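Local coordinates for protein 3-isopropylmalate dehydratase small subunit (Campylobacter jejuni, PDB 3Q3W) that forms the small subunit of isopropylmalate isomerase, which interconverts 2-isopropylmalate and 3-isopropylmalate by way of 2-isopropylmaleate, at residues A[28-34]-A[88-94]; A[122-126]-A[162-166]. Numbering follows the deposited sequence.

Contact 1: residues A[28-34]-A[88-94]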
loop_
_atom_site.group_PDB
_atom_site.type_symbol
_atom_site.label_atom_id
_atom_site.label_comp_id
_atom_site.label_asym_id
_atom_site.label_seq_id
_atom_site.Cartn_x
_atom_site.Cartn_y
_atom_site.Cartn_z
ATOM N N ILE A 28 11.586 -0.695 -2.422
ATOM C CA ILE A 28 12.721 -0.090 -1.743
ATOM C C ILE A 28 13.977 -0.815 -2.161
ATOM O O ILE A 28 14.121 -2.020 -1.901
ATOM C CB ILE A 28 12.571 -0.090 -0.160
ATOM C CG1 ILE A 28 13.805 0.545 0.500
ATOM C CG2 ILE A 28 12.189 -1.486 0.383
ATOM C CD1 ILE A 28 13.582 1.076 1.938
ATOM N N PRO A 29 14.873 -0.082 -2.810
ATOM C CA PRO A 29 16.064 -0.663 -3.358
ATOM C C PRO A 29 17.070 -1.097 -2.266
ATOM O O PRO A 29 16.982 -0.657 -1.116
ATOM C CB PRO A 29 16.633 0.475 -4.206
ATOM C CG PRO A 29 15.534 1.349 -4.469
ATOM C CD PRO A 29 14.660 1.288 -3.310
ATOM N N LYS A 30 18.004 -1.938 -2.671
ATOM C CA LYS A 30 18.912 -2.642 -1.772
ATOM C C LYS A 30 19.879 -1.725 -1.035
ATOM O O LYS A 30 20.300 -2.063 0.053
ATOM C CB LYS A 30 19.735 -3.688 -2.521
ATOM C CG LYS A 30 18.946 -4.841 -3.125
ATOM C CD LYS A 30 19.895 -5.648 -4.029
ATOM C CE LYS A 30 19.342 -7.019 -4.464
ATOM N NZ LYS A 30 18.862 -7.837 -3.324
ATOM N N GLN A 31 20.254 -0.599 -1.632
ATOM C CA GLN A 31 21.135 0.381 -0.974
ATOM C C GLN A 31 20.591 1.053 0.330
ATOM O O GLN A 31 21.355 1.615 1.111
ATOM C CB GLN A 31 21.603 1.474 -1.968
ATOM C CG GLN A 31 20.555 2.397 -2.533
ATOM C CD GLN A 31 19.982 1.937 -3.868
ATOM O OE1 GLN A 31 19.859 0.750 -4.097
ATOM N NE2 GLN A 31 19.596 2.878 -4.734
ATOM N N PHE A 32 19.305 0.910 0.591
ATOM C CA PHE A 32 18.673 1.517 1.783
ATOM C C PHE A 32 18.282 0.536 2.875
ATOM O O PHE A 32 17.534 0.894 3.787
ATOM C CB PHE A 32 17.400 2.231 1.342
ATOM C CG PHE A 32 17.647 3.286 0.291
ATOM C CD1 PHE A 32 18.461 4.355 0.546
ATOM C CD2 PHE A 32 17.104 3.170 -0.966
ATOM C CE1 PHE A 32 18.702 5.338 -0.455
ATOM C CE2 PHE A 32 17.347 4.133 -1.949
ATOM C CZ PHE A 32 18.138 5.190 -1.703
ATOM N N LEU A 33 18.670 -0.717 2.762
ATOM C CA LEU A 33 18.149 -1.750 3.662
ATOM C C LEU A 33 18.952 -1.859 4.948
ATOM O O LEU A 33 19.438 -2.923 5.369
ATOM C CB LEU A 33 18.042 -3.086 2.942
ATOM C CG LEU A 33 17.317 -3.123 1.610
ATOM C CD1 LEU A 33 17.332 -4.584 1.133
ATOM C CD2 LEU A 33 15.874 -2.559 1.787
ATOM N N LEU A 34 19.080 -0.705 5.573
ATOM C CA LEU A 34 19.820 -0.564 6.797
ATOM C C LEU A 34 19.123 -1.368 7.897
ATOM O O LEU A 34 17.880 -1.407 7.983
ATOM C CB LEU A 34 19.963 0.909 7.143
ATOM C CG LEU A 34 20.958 1.703 6.284
ATOM C CD1 LEU A 34 20.811 3.155 6.564
ATOM C CD2 LEU A 34 22.361 1.290 6.586
ATOM N N ARG A 88 11.585 -9.252 2.365
ATOM C CA ARG A 88 12.222 -7.954 2.531
ATOM C C ARG A 88 11.344 -7.215 3.507
ATOM O O ARG A 88 10.342 -6.587 3.128
ATOM C CB ARG A 88 12.319 -7.194 1.200
ATOM C CG ARG A 88 13.220 -5.997 1.310
ATOM C CD ARG A 88 13.607 -5.420 0.019
ATOM N NE ARG A 88 14.530 -6.264 -0.748
ATOM C CZ ARG A 88 15.040 -5.901 -1.916
ATOM N NH1 ARG A 88 14.728 -4.690 -2.456
ATOM N NH2 ARG A 88 15.854 -6.737 -2.558
ATOM N N GLU A 89 11.691 -7.296 4.776
ATOM C CA GLU A 89 10.917 -6.620 5.815
ATOM C C GLU A 89 10.823 -5.115 5.577
ATOM O O GLU A 89 9.808 -4.509 5.863
ATOM C CB GLU A 89 11.482 -6.904 7.205
ATOM C CG GLU A 89 12.871 -6.299 7.465
ATOM C CD GLU A 89 13.737 -7.160 8.405
ATOM O OE1 GLU A 89 14.954 -7.218 8.181
ATOM O OE2 GLU A 89 13.186 -7.784 9.341
ATOM N N HIS A 90 11.873 -4.530 5.011
ATOM C CA HIS A 90 11.890 -3.108 4.676
ATOM C C HIS A 90 10.790 -2.649 3.682
ATOM O O HIS A 90 10.453 -1.461 3.680
ATOM C CB HIS A 90 13.236 -2.710 4.087
ATOM C CG HIS A 90 14.363 -2.745 5.069
ATOM N ND1 HIS A 90 14.976 -3.915 5.439
ATOM C CD2 HIS A 90 15.022 -1.755 5.714
ATOM C CE1 HIS A 90 15.943 -3.652 6.295
ATOM N NE2 HIS A 90 16.012 -2.347 6.455
ATOM N N ALA A 91 10.273 -3.548 2.842
ATOM C CA ALA A 91 9.268 -3.156 1.872
ATOM C C ALA A 91 8.008 -2.717 2.599
ATOM O O ALA A 91 7.594 -1.576 2.464
ATOM C CB ALA A 91 8.999 -4.295 0.820
ATOM N N PRO A 92 7.422 -3.579 3.456
ATOM C CA PRO A 92 6.334 -3.020 4.315
ATOM C C PRO A 92 6.722 -1.797 5.160
ATOM O O PRO A 92 5.956 -0.849 5.265
ATOM C CB PRO A 92 5.946 -4.190 5.230
ATOM C CG PRO A 92 6.369 -5.374 4.502
ATOM C CD PRO A 92 7.606 -5.005 3.701
ATOM N N TRP A 93 7.898 -1.785 5.735
ATOM C CA TRP A 93 8.343 -0.606 6.476
ATOM C C TRP A 93 8.340 0.711 5.659
ATOM O O TRP A 93 7.909 1.745 6.154
ATOM C CB TRP A 93 9.730 -0.825 6.989
ATOM C CG TRP A 93 9.888 -1.980 7.942
ATOM C CD1 TRP A 93 8.906 -2.786 8.461
ATOM C CD2 TRP A 93 11.115 -2.426 8.512
ATOM N NE1 TRP A 93 9.471 -3.712 9.335
ATOM C CE2 TRP A 93 10.816 -3.499 9.382
ATOM C CE3 TRP A 93 12.459 -2.006 8.385
ATOM C CZ2 TRP A 93 11.813 -4.197 10.085
ATOM C CZ3 TRP A 93 13.448 -2.702 9.103
ATOM C CH2 TRP A 93 13.106 -3.765 9.947
ATOM N N ALA A 94 8.876 0.670 4.446
ATOM C CA ALA A 94 8.908 1.876 3.628
ATOM C C ALA A 94 7.491 2.349 3.315
ATOM O O ALA A 94 7.174 3.533 3.359
ATOM C CB ALA A 94 9.698 1.606 2.357
#

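Contact 2: residues A[122-126]-A[162-166]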
loop_
_atom_site.group_PDB
_atom_site.type_symbol
_atom_site.label_atom_id
_atom_site.label_comp_id
_atom_site.label_asym_id
_atom_site.label_seq_id
_atom_site.Cartn_x
_atom_site.Cartn_y
_atom_site.Cartn_z
ATOM N N LEU A 122 -2.668 -3.183 5.894
ATOM C CA LEU A 122 -3.771 -4.017 5.434
ATOM C C LEU A 122 -3.784 -4.303 3.942
ATOM O O LEU A 122 -3.890 -3.394 3.091
ATOM C CB LEU A 122 -5.102 -3.418 5.825
ATOM C CG LEU A 122 -6.364 -4.196 5.459
ATOM C CD1 LEU A 122 -6.326 -5.676 5.940
ATOM C CD2 LEU A 122 -7.581 -3.481 6.076
ATOM N N THR A 123 -3.747 -5.582 3.627
ATOM C CA THR A 123 -3.682 -6.035 2.256
ATOM C C THR A 123 -5.055 -6.593 1.823
ATOM O O THR A 123 -5.513 -7.632 2.321
ATOM C CB THR A 123 -2.632 -7.109 2.166
ATOM O OG1 THR A 123 -3.019 -8.160 3.033
ATOM C CG2 THR A 123 -1.307 -6.574 2.637
ATOM N N ILE A 124 -5.691 -5.856 0.917
ATOM C CA ILE A 124 -7.049 -6.112 0.466
ATOM C C ILE A 124 -7.005 -6.699 -0.914
ATOM O O ILE A 124 -6.602 -6.027 -1.883
ATOM C CB ILE A 124 -7.844 -4.813 0.420
ATOM C CG1 ILE A 124 -8.016 -4.290 1.841
ATOM C CG2 ILE A 124 -9.194 -5.017 -0.286
ATOM C CD1 ILE A 124 -8.345 -2.819 1.975
ATOM N N GLU A 125 -7.427 -7.956 -1.009
ATOM C CA GLU A 125 -7.475 -8.635 -2.292
ATOM C C GLU A 125 -8.875 -8.438 -2.849
ATOM O O GLU A 125 -9.858 -8.791 -2.177
ATOM C CB GLU A 125 -7.131 -10.122 -2.153
ATOM C CG GLU A 125 -5.638 -10.372 -1.963
ATOM C CD GLU A 125 -5.263 -11.826 -1.668
ATOM O OE1 GLU A 125 -6.190 -12.683 -1.483
ATOM O OE2 GLU A 125 -4.028 -12.111 -1.665
ATOM N N LEU A 126 -8.958 -7.837 -4.040
ATOM C CA LEU A 126 -10.216 -7.707 -4.776
ATOM C C LEU A 126 -10.150 -8.463 -6.099
ATOM O O LEU A 126 -9.071 -8.719 -6.616
ATOM C CB LEU A 126 -10.542 -6.234 -5.028
ATOM C CG LEU A 126 -10.856 -5.436 -3.755
ATOM C CD1 LEU A 126 -11.448 -4.061 -4.086
ATOM C CD2 LEU A 126 -11.809 -6.255 -2.844
ATOM N N PHE A 162 -17.222 -2.929 -2.068
ATOM C CA PHE A 162 -16.557 -4.157 -2.400
ATOM C C PHE A 162 -16.333 -4.877 -1.095
ATOM O O PHE A 162 -16.117 -4.225 -0.057
ATOM C CB PHE A 162 -15.238 -3.834 -3.079
ATOM C CG PHE A 162 -15.379 -2.900 -4.240
ATOM C CD1 PHE A 162 -15.441 -3.398 -5.539
ATOM C CD2 PHE A 162 -15.498 -1.519 -4.040
ATOM C CE1 PHE A 162 -15.574 -2.530 -6.629
ATOM C CE2 PHE A 162 -15.641 -0.643 -5.109
ATOM C CZ PHE A 162 -15.679 -1.145 -6.411
ATOM N N SER A 163 -16.398 -6.208 -1.118
ATOM C CA SER A 163 -16.096 -7.022 0.070
ATOM C C SER A 163 -14.770 -7.731 -0.109
ATOM O O SER A 163 -14.378 -8.023 -1.228
ATOM C CB SER A 163 -17.210 -8.049 0.312
ATOM O OG SER A 163 -17.295 -8.999 -0.742
ATOM N N PHE A 164 -14.089 -8.025 1.005
ATOM C CA PHE A 164 -12.831 -8.781 0.987
ATOM C C PHE A 164 -12.668 -9.767 2.169
ATOM O O PHE A 164 -13.310 -9.662 3.201
ATOM C CB PHE A 164 -11.628 -7.813 0.920
ATOM C CG PHE A 164 -11.422 -6.963 2.167
ATOM C CD1 PHE A 164 -10.508 -7.340 3.140
ATOM C CD2 PHE A 164 -12.123 -5.779 2.349
ATOM C CE1 PHE A 164 -10.337 -6.584 4.286
ATOM C CE2 PHE A 164 -11.940 -5.002 3.496
ATOM C CZ PHE A 164 -11.036 -5.398 4.449
ATOM N N ASP A 165 -11.765 -10.710 1.987
ATOM C CA ASP A 165 -11.452 -11.714 2.994
ATOM C C ASP A 165 -10.207 -11.357 3.783
ATOM O O ASP A 165 -9.347 -10.660 3.289
ATOM C CB ASP A 165 -11.203 -13.064 2.313
ATOM C CG ASP A 165 -12.473 -13.752 1.933
ATOM O OD1 ASP A 165 -13.425 -13.691 2.750
ATOM O OD2 ASP A 165 -12.521 -14.357 0.832
ATOM N N LEU A 166 -10.099 -11.893 5.000
ATOM C CA LEU A 166 -8.843 -11.870 5.727
ATOM C C LEU A 166 -8.875 -12.880 6.854
ATOM O O LEU A 166 -9.853 -12.953 7.613
ATOM C CB LEU A 166 -8.561 -10.482 6.325
ATOM C CG LEU A 166 -7.091 -10.205 6.646
ATOM C CD1 LEU A 166 -6.318 -9.882 5.366
ATOM C CD2 LEU A 166 -6.976 -9.060 7.635
HETATM O O HOH W 1 -10.668 -10.905 -0.353
#

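Contact 1: residues A[28-34]-A[88-94]
Two hydrogen bonds join the loop that follows helix 24-27 to residues 88-94, which run from a loop into helix 90-98. The stronger runs from H90 NE2 to L34 O, 2.6 Å and nearly straight; histidine suits this place because its ring carries an N-H at the far rim with its faces left for packing. The other, from R88 NH1 to I28 O at 2.8 Å, is weak because it is bent, and the main polar partner of this arginine is D25, in a salt bridge. K30 NZ approaches R88 NH2 to 3.3 Å, two like charges side by side, and D25 also touches K30. Both segments belong to the aconitase C-terminal domain family, and residues 88-90 carry the Arg-Glu-His end of its Ser-Ser-Arg-Glu-His motif, whose loop contributes to the active site in aconitase; a similar place here is probable. L33, the centre of an inverse gamma turn, places its CA over the H90 ring, 3.8 Å from the centroid, in a CH-pi contact. I28 supplies the other apolar contacts: its beta-branched side chain reaches the small A91 and A94, with I28 CD1 3.9 Å from A94 CB; alanine keeps the helix surface low enough for this approach.

Contact 2: residues A[122-126]-A[162-166]
F164 has the largest area covered in this contact, and its p rotamer (chi1 67°) sets its ring against strand 122-125, where I124 CG1 sits 4.0 Å from the ring centroid and 7° off the normal, a CH-pi contact over the face. I124 takes the m, t rotamer, and its CG2 also reaches F164 CG at 3.8 Å; a beta-branched residue suits a strand and offers two branches to the flat ring. The leucines complete the apolar layer. L122 (t, p) and L166 (t, p) meet end to end, CD1 of L122 lying 3.8 Å from CD2 of L166, and L122 CD2 is 4.3 Å from F164 CZ. L126 instead adopts m, t, which brings its CD1 to 3.9 Å from F162 CB and its CD2 to 4.1 Å from F164 CB. T123 turns toward helix 110-118, and its OG1 is buried without a polar partner, while E125 reaches out to a salt bridge with K113. No direct hydrogen bond crosses the interface, but one water donates to E125 O (2.9 Å) and accepts from D165 N (2.6 Å). The segments run 127° apart, too oblique for regular strand pairing. Strands 122-125 and 160-163 are the outermost of the mixed sheet, consistent with the seven-stranded mixed barrel of LeuD-like members of the swivelling beta/beta/alpha fold, whose two end strands come together here through side chains and a water.

From the N terminus, the chain passes through strand 9-17 and helix 24-27 to residues 28-34. It takes in helix 47-50 and strand 73-78 before contact 1 closes this 53-residue excursion at residues 88-94, which lead into helix 90-98. Strand 102-105 and helix 110-118 follow, leading to residues 122-126, where contact 2 opens. Its 35-residue loop holds helix 128-140, the hairpin strands 145-149 and 154-157 and the beginning of strand 160-163, and closes at 162-166, before helix 168-176. The two loops are in series, neither nesting nor crossing. Contact 1 secures a peripheral loop to a helix, whereas contact 2 brings the sheet's edges together; their centres lie about 24 Å apart, on opposite sides of the chain's centre.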